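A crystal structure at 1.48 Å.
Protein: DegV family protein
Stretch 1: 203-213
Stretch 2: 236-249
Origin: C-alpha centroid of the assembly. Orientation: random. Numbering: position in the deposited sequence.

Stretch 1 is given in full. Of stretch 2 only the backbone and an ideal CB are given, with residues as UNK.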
# COMPACT_ATOMS: atom_id res chain seq x y z
N GLY A 203 -3.71 -19.21 -16.19
CA GLY A 203 -3.58 -18.07 -17.08
C GLY A 203 -3.93 -16.70 -16.49
O GLY A 203 -4.74 -16.58 -15.57
N GLU A 204 -3.27 -15.69 -17.08
CA GLU A 204 -3.53 -14.35 -16.61
C GLU A 204 -5.00 -13.87 -16.69
O GLU A 204 -5.55 -13.22 -15.80
CB GLU A 204 -2.59 -13.32 -17.35
CG GLU A 204 -2.75 -11.84 -17.02
CD GLU A 204 -2.10 -10.94 -18.06
OE1 GLU A 204 -0.85 -10.92 -18.13
OE2 GLU A 204 -2.84 -10.27 -18.82
N LYS A 205 -5.59 -14.27 -17.83
CA LYS A 205 -6.99 -13.94 -18.01
C LYS A 205 -7.98 -14.48 -16.97
O LYS A 205 -8.83 -13.76 -16.47
CB LYS A 205 -7.53 -14.40 -19.44
CG LYS A 205 -8.97 -14.05 -19.76
CD LYS A 205 -9.31 -14.35 -21.21
CE LYS A 205 -10.76 -13.97 -21.53
NZ LYS A 205 -11.11 -14.19 -22.96
N LYS A 206 -7.80 -15.78 -16.71
CA LYS A 206 -8.68 -16.39 -15.72
C LYS A 206 -8.46 -15.78 -14.32
O LYS A 206 -9.36 -15.63 -13.50
CB LYS A 206 -8.64 -17.96 -15.66
CG LYS A 206 -9.35 -18.65 -16.82
CD LYS A 206 -9.28 -20.16 -16.74
CE LYS A 206 -10.01 -20.76 -17.92
NZ LYS A 206 -11.31 -20.06 -18.11
N ALA A 207 -7.17 -15.43 -14.13
CA ALA A 207 -6.83 -14.76 -12.89
C ALA A 207 -7.58 -13.42 -12.72
O ALA A 207 -8.11 -13.09 -11.65
CB ALA A 207 -5.31 -14.48 -12.79
N ARG A 208 -7.63 -12.66 -13.81
CA ARG A 208 -8.35 -11.40 -13.78
C ARG A 208 -9.85 -11.64 -13.55
O ARG A 208 -10.50 -10.86 -12.85
CB ARG A 208 -8.12 -10.63 -15.07
CG ARG A 208 -6.67 -10.21 -15.28
CD ARG A 208 -6.56 -9.09 -16.29
NE ARG A 208 -7.23 -9.43 -17.54
CZ ARG A 208 -6.71 -10.19 -18.49
NH1 ARG A 208 -5.49 -10.70 -18.34
NH2 ARG A 208 -7.40 -10.46 -19.59
N GLU A 209 -10.38 -12.72 -14.13
CA GLU A 209 -11.79 -13.03 -13.97
C GLU A 209 -12.12 -13.34 -12.50
O GLU A 209 -13.15 -12.95 -11.98
CB GLU A 209 -12.20 -14.15 -14.94
CG GLU A 209 -11.94 -13.75 -16.40
CD GLU A 209 -12.34 -14.81 -17.42
OE1 GLU A 209 -12.33 -16.01 -17.10
OE2 GLU A 209 -12.64 -14.42 -18.57
N GLU A 210 -11.19 -14.06 -11.92
CA GLU A 210 -11.36 -14.42 -10.52
C GLU A 210 -11.24 -13.21 -9.59
O GLU A 210 -12.05 -13.01 -8.69
CB GLU A 210 -10.24 -15.44 -10.00
CG GLU A 210 -10.11 -15.66 -8.49
CD GLU A 210 -11.42 -16.07 -7.83
OE1 GLU A 210 -12.22 -16.80 -8.46
OE2 GLU A 210 -11.65 -15.67 -6.66
N ILE A 211 -10.52 -12.24 -10.04
CA ILE A 211 -10.36 -11.05 -9.22
C ILE A 211 -11.64 -10.19 -9.37
O ILE A 211 -12.20 -9.67 -8.40
CB ILE A 211 -9.14 -10.10 -9.65
CG1 ILE A 211 -7.82 -10.75 -9.20
CG2 ILE A 211 -9.27 -8.68 -9.09
CD1 ILE A 211 -6.59 -10.06 -9.74
N LEU A 212 -12.22 -10.20 -10.61
CA LEU A 212 -13.44 -9.41 -10.83
C LEU A 212 -14.65 -10.10 -10.19
O LEU A 212 -15.56 -9.41 -9.69
CB LEU A 212 -13.68 -9.21 -12.33
CG LEU A 212 -14.77 -8.20 -12.69
CD1 LEU A 212 -14.29 -6.77 -12.46
CD2 LEU A 212 -15.17 -8.39 -14.14
N LYS A 213 -14.58 -11.40 -10.10
CA LYS A 213 -15.64 -12.14 -9.42
C LYS A 213 -15.65 -11.73 -7.95
O LYS A 213 -16.71 -11.45 -7.38
CB LYS A 213 -15.39 -13.65 -9.55
CG LYS A 213 -16.37 -14.50 -8.74
CD LYS A 213 -16.05 -15.99 -8.86
CE LYS A 213 -16.94 -16.83 -7.95
NZ LYS A 213 -16.65 -18.29 -8.08
N UNK A 236 0.26 -3.55 -18.90
CA UNK A 236 -0.79 -4.32 -19.54
C UNK A 236 -1.79 -5.19 -18.74
O UNK A 236 -3.00 -5.11 -18.93
CB UNK A 236 -0.09 -5.25 -20.53
N UNK A 237 -1.24 -6.00 -17.84
CA UNK A 237 -2.09 -6.82 -16.96
C UNK A 237 -2.96 -5.89 -16.13
O UNK A 237 -4.18 -6.05 -16.12
CB UNK A 237 -1.25 -7.73 -16.06
N UNK A 238 -2.36 -4.91 -15.46
CA UNK A 238 -3.17 -4.01 -14.65
C UNK A 238 -4.10 -3.16 -15.52
O UNK A 238 -5.21 -2.83 -15.11
CB UNK A 238 -2.27 -3.11 -13.80
N UNK A 239 -3.66 -2.82 -16.73
CA UNK A 239 -4.50 -2.01 -17.61
C UNK A 239 -5.74 -2.79 -18.02
O UNK A 239 -6.84 -2.25 -18.03
CB UNK A 239 -3.72 -1.57 -18.85
N UNK A 240 -5.56 -4.07 -18.35
CA UNK A 240 -6.68 -4.91 -18.74
C UNK A 240 -7.64 -5.07 -17.56
O UNK A 240 -8.86 -5.10 -17.73
CB UNK A 240 -6.19 -6.27 -19.23
N UNK A 241 -7.07 -5.19 -16.37
CA UNK A 241 -7.86 -5.35 -15.16
C UNK A 241 -8.68 -4.08 -14.89
O UNK A 241 -9.87 -4.16 -14.58
CB UNK A 241 -6.95 -5.67 -13.97
N UNK A 242 -8.05 -2.92 -15.03
CA UNK A 242 -8.73 -1.65 -14.81
C UNK A 242 -9.85 -1.46 -15.83
O UNK A 242 -10.92 -0.94 -15.50
CB UNK A 242 -7.74 -0.49 -14.89
N UNK A 243 -9.61 -1.87 -17.07
CA UNK A 243 -10.61 -1.74 -18.12
C UNK A 243 -11.82 -2.61 -17.81
O UNK A 243 -12.97 -2.18 -17.96
CB UNK A 243 -10.02 -2.12 -19.48
N UNK A 244 -11.58 -3.85 -17.40
CA UNK A 244 -12.60 -4.81 -17.01
C UNK A 244 -13.38 -4.27 -15.80
O UNK A 244 -14.61 -4.20 -15.82
CB UNK A 244 -11.97 -6.17 -16.69
N UNK A 245 -12.79 -3.59 -14.89
CA UNK A 245 -13.48 -3.02 -13.74
C UNK A 245 -14.34 -1.81 -14.13
O UNK A 245 -15.47 -1.67 -13.66
CB UNK A 245 -12.46 -2.62 -12.67
N UNK A 246 -13.79 -0.93 -14.96
CA UNK A 246 -14.52 0.26 -15.38
C UNK A 246 -15.67 -0.09 -16.33
O UNK A 246 -16.57 0.73 -16.54
CB UNK A 246 -13.57 1.25 -16.05
N UNK A 247 -15.63 -1.29 -16.90
CA UNK A 247 -16.67 -1.75 -17.82
C UNK A 247 -17.61 -2.76 -17.16
O UNK A 247 -18.54 -3.26 -17.80
CB UNK A 247 -16.03 -2.37 -19.06
N UNK A 248 -17.37 -3.04 -15.88
CA UNK A 248 -18.18 -4.00 -15.14
C UNK A 248 -19.60 -3.52 -14.87
O UNK A 248 -20.48 -4.31 -14.52
CB UNK A 248 -17.50 -4.33 -13.81
N UNK A 249 -19.82 -2.21 -15.00
CA UNK A 249 -21.14 -1.67 -14.73
C UNK A 249 -21.26 -1.30 -13.26
O UNK A 249 -22.31 -0.82 -12.83
CB UNK A 249 -22.23 -2.67 -15.12

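Stretch 2 runs as a helix beside helix 204-213, the two N-to-C directions 40° apart and the axes 10.5 Å apart at closest approach. Position 236 starts it, its CA-to-CB bond sideways with nothing of stretch 1 within reach, so many residues would serve, polar ones easily. It is Asp236, whose carboxylate leads away.

At position 237 the bond is also sideways, but the ideal CB lies 3.8 Å from Glu204 OE1. A small side chain fits. The residue is Ala237, whose CB packs against that oxygen.

Positions 238 and 239 meet nothing of stretch 1, which sets no preference; they are Val238 and Ala239.

Position 240 points toward stretch 1, its ideal CB 3.7 Å from Arg208 NE and 5.2 Å from Glu204 OE2. With the guanidinium so near, a small residue is the simplest choice. Ala240 places its CB over one face of that group, while Arg208 NH1 holds Glu204 OE2 in a salt bridge at 2.7 Å.

Position 241 starts sideways, its ideal CB 4.2 Å from Arg208 CD, with Ile211 further along; an aliphatic chain such as leucine, isoleucine or methionine would suit. In Leu241, chi1 is t and chi2 p, and the end of the chain comes nearer: CD1 lies 4.0 Å from Ile211 CG2 and 4.1 Å from Arg208 CB.

Positions 242 and 243 are out of reach and open in choice. Arg242 is hydrogen-bonded elsewhere in the structure; the other is Gln243.

Position 244 points toward stretch 1, with Leu212 CD2 4.7 Å from the ideal CB and Arg208 NE still offering a donor. An acidic or amide chain would answer the donor, and an apolar one could meet the leucine. Glu244 takes the first course: Arg208 NE donates to OE1 at 2.8 Å, near the guanidinium plane, in a salt bridge. Arg208 thus sits as a knob among Ala237, Ala240, Leu241 and Glu244.

At position 245 the sideways CB is 4.5 Å from Leu212 CD1, favouring a modest apolar residue. Val245 brings CG2 to 3.8 Å from that CD1.

Positions 246 and 247, out of reach, are Leu246 and Ala247. Position 248 points back toward Leu212 CD1, 4.3 Å from the ideal CB, where small or apolar residues would do. Ser248 packs its CB there and donates from OG to Val245 O at 2.7 Å.

Position 249 has phi/psi of 88/-1, where a CB would jam against the preceding carbonyl; glycine is called for, and Gly249 leaves the helical conformation.

Stretch 2 (236-249) DAVAALRQEVLASG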
# COMPACT_ATOMS: atom_id res chain seq x y z
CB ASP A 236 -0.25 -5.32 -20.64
CG ASP A 236 0.36 -4.58 -21.78
OD1 ASP A 236 0.21 -3.34 -21.81
OD2 ASP A 236 0.97 -5.23 -22.64
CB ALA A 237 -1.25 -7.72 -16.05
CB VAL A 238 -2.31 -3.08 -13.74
CG1 VAL A 238 -1.86 -1.84 -14.49
CG2 VAL A 238 -3.14 -2.69 -12.51
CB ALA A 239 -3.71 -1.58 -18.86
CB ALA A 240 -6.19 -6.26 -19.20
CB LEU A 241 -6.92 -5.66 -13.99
CG LEU A 241 -7.56 -5.97 -12.63
CD1 LEU A 241 -8.45 -7.21 -12.76
CD2 LEU A 241 -6.47 -6.21 -11.59
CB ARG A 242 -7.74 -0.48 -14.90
CG ARG A 242 -8.36 0.90 -14.70
CD ARG A 242 -7.28 1.97 -14.71
NE ARG A 242 -7.80 3.32 -14.50
CZ ARG A 242 -8.13 4.16 -15.48
NH1 ARG A 242 -8.00 3.80 -16.75
NH2 ARG A 242 -8.58 5.37 -15.19
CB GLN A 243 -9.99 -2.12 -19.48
CG GLN A 243 -8.97 -1.09 -19.98
CD GLN A 243 -7.98 -1.66 -20.99
OE1 GLN A 243 -7.09 -0.95 -21.47
NE2 GLN A 243 -8.12 -2.95 -21.31
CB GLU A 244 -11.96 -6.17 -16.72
CG GLU A 244 -11.32 -6.81 -17.98
CD GLU A 244 -10.64 -8.15 -17.73
OE1 GLU A 244 -9.70 -8.20 -16.91
OE2 GLU A 244 -11.05 -9.15 -18.36
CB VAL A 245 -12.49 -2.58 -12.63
CG1 VAL A 245 -13.19 -1.71 -11.60
CG2 VAL A 245 -11.91 -3.82 -11.95
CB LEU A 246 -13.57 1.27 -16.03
CG LEU A 246 -12.66 2.04 -15.06
CD1 LEU A 246 -11.75 2.98 -15.83
CD2 LEU A 246 -13.52 2.82 -14.07
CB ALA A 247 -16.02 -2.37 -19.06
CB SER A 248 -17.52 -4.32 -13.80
OG SER A 248 -17.54 -3.18 -12.97
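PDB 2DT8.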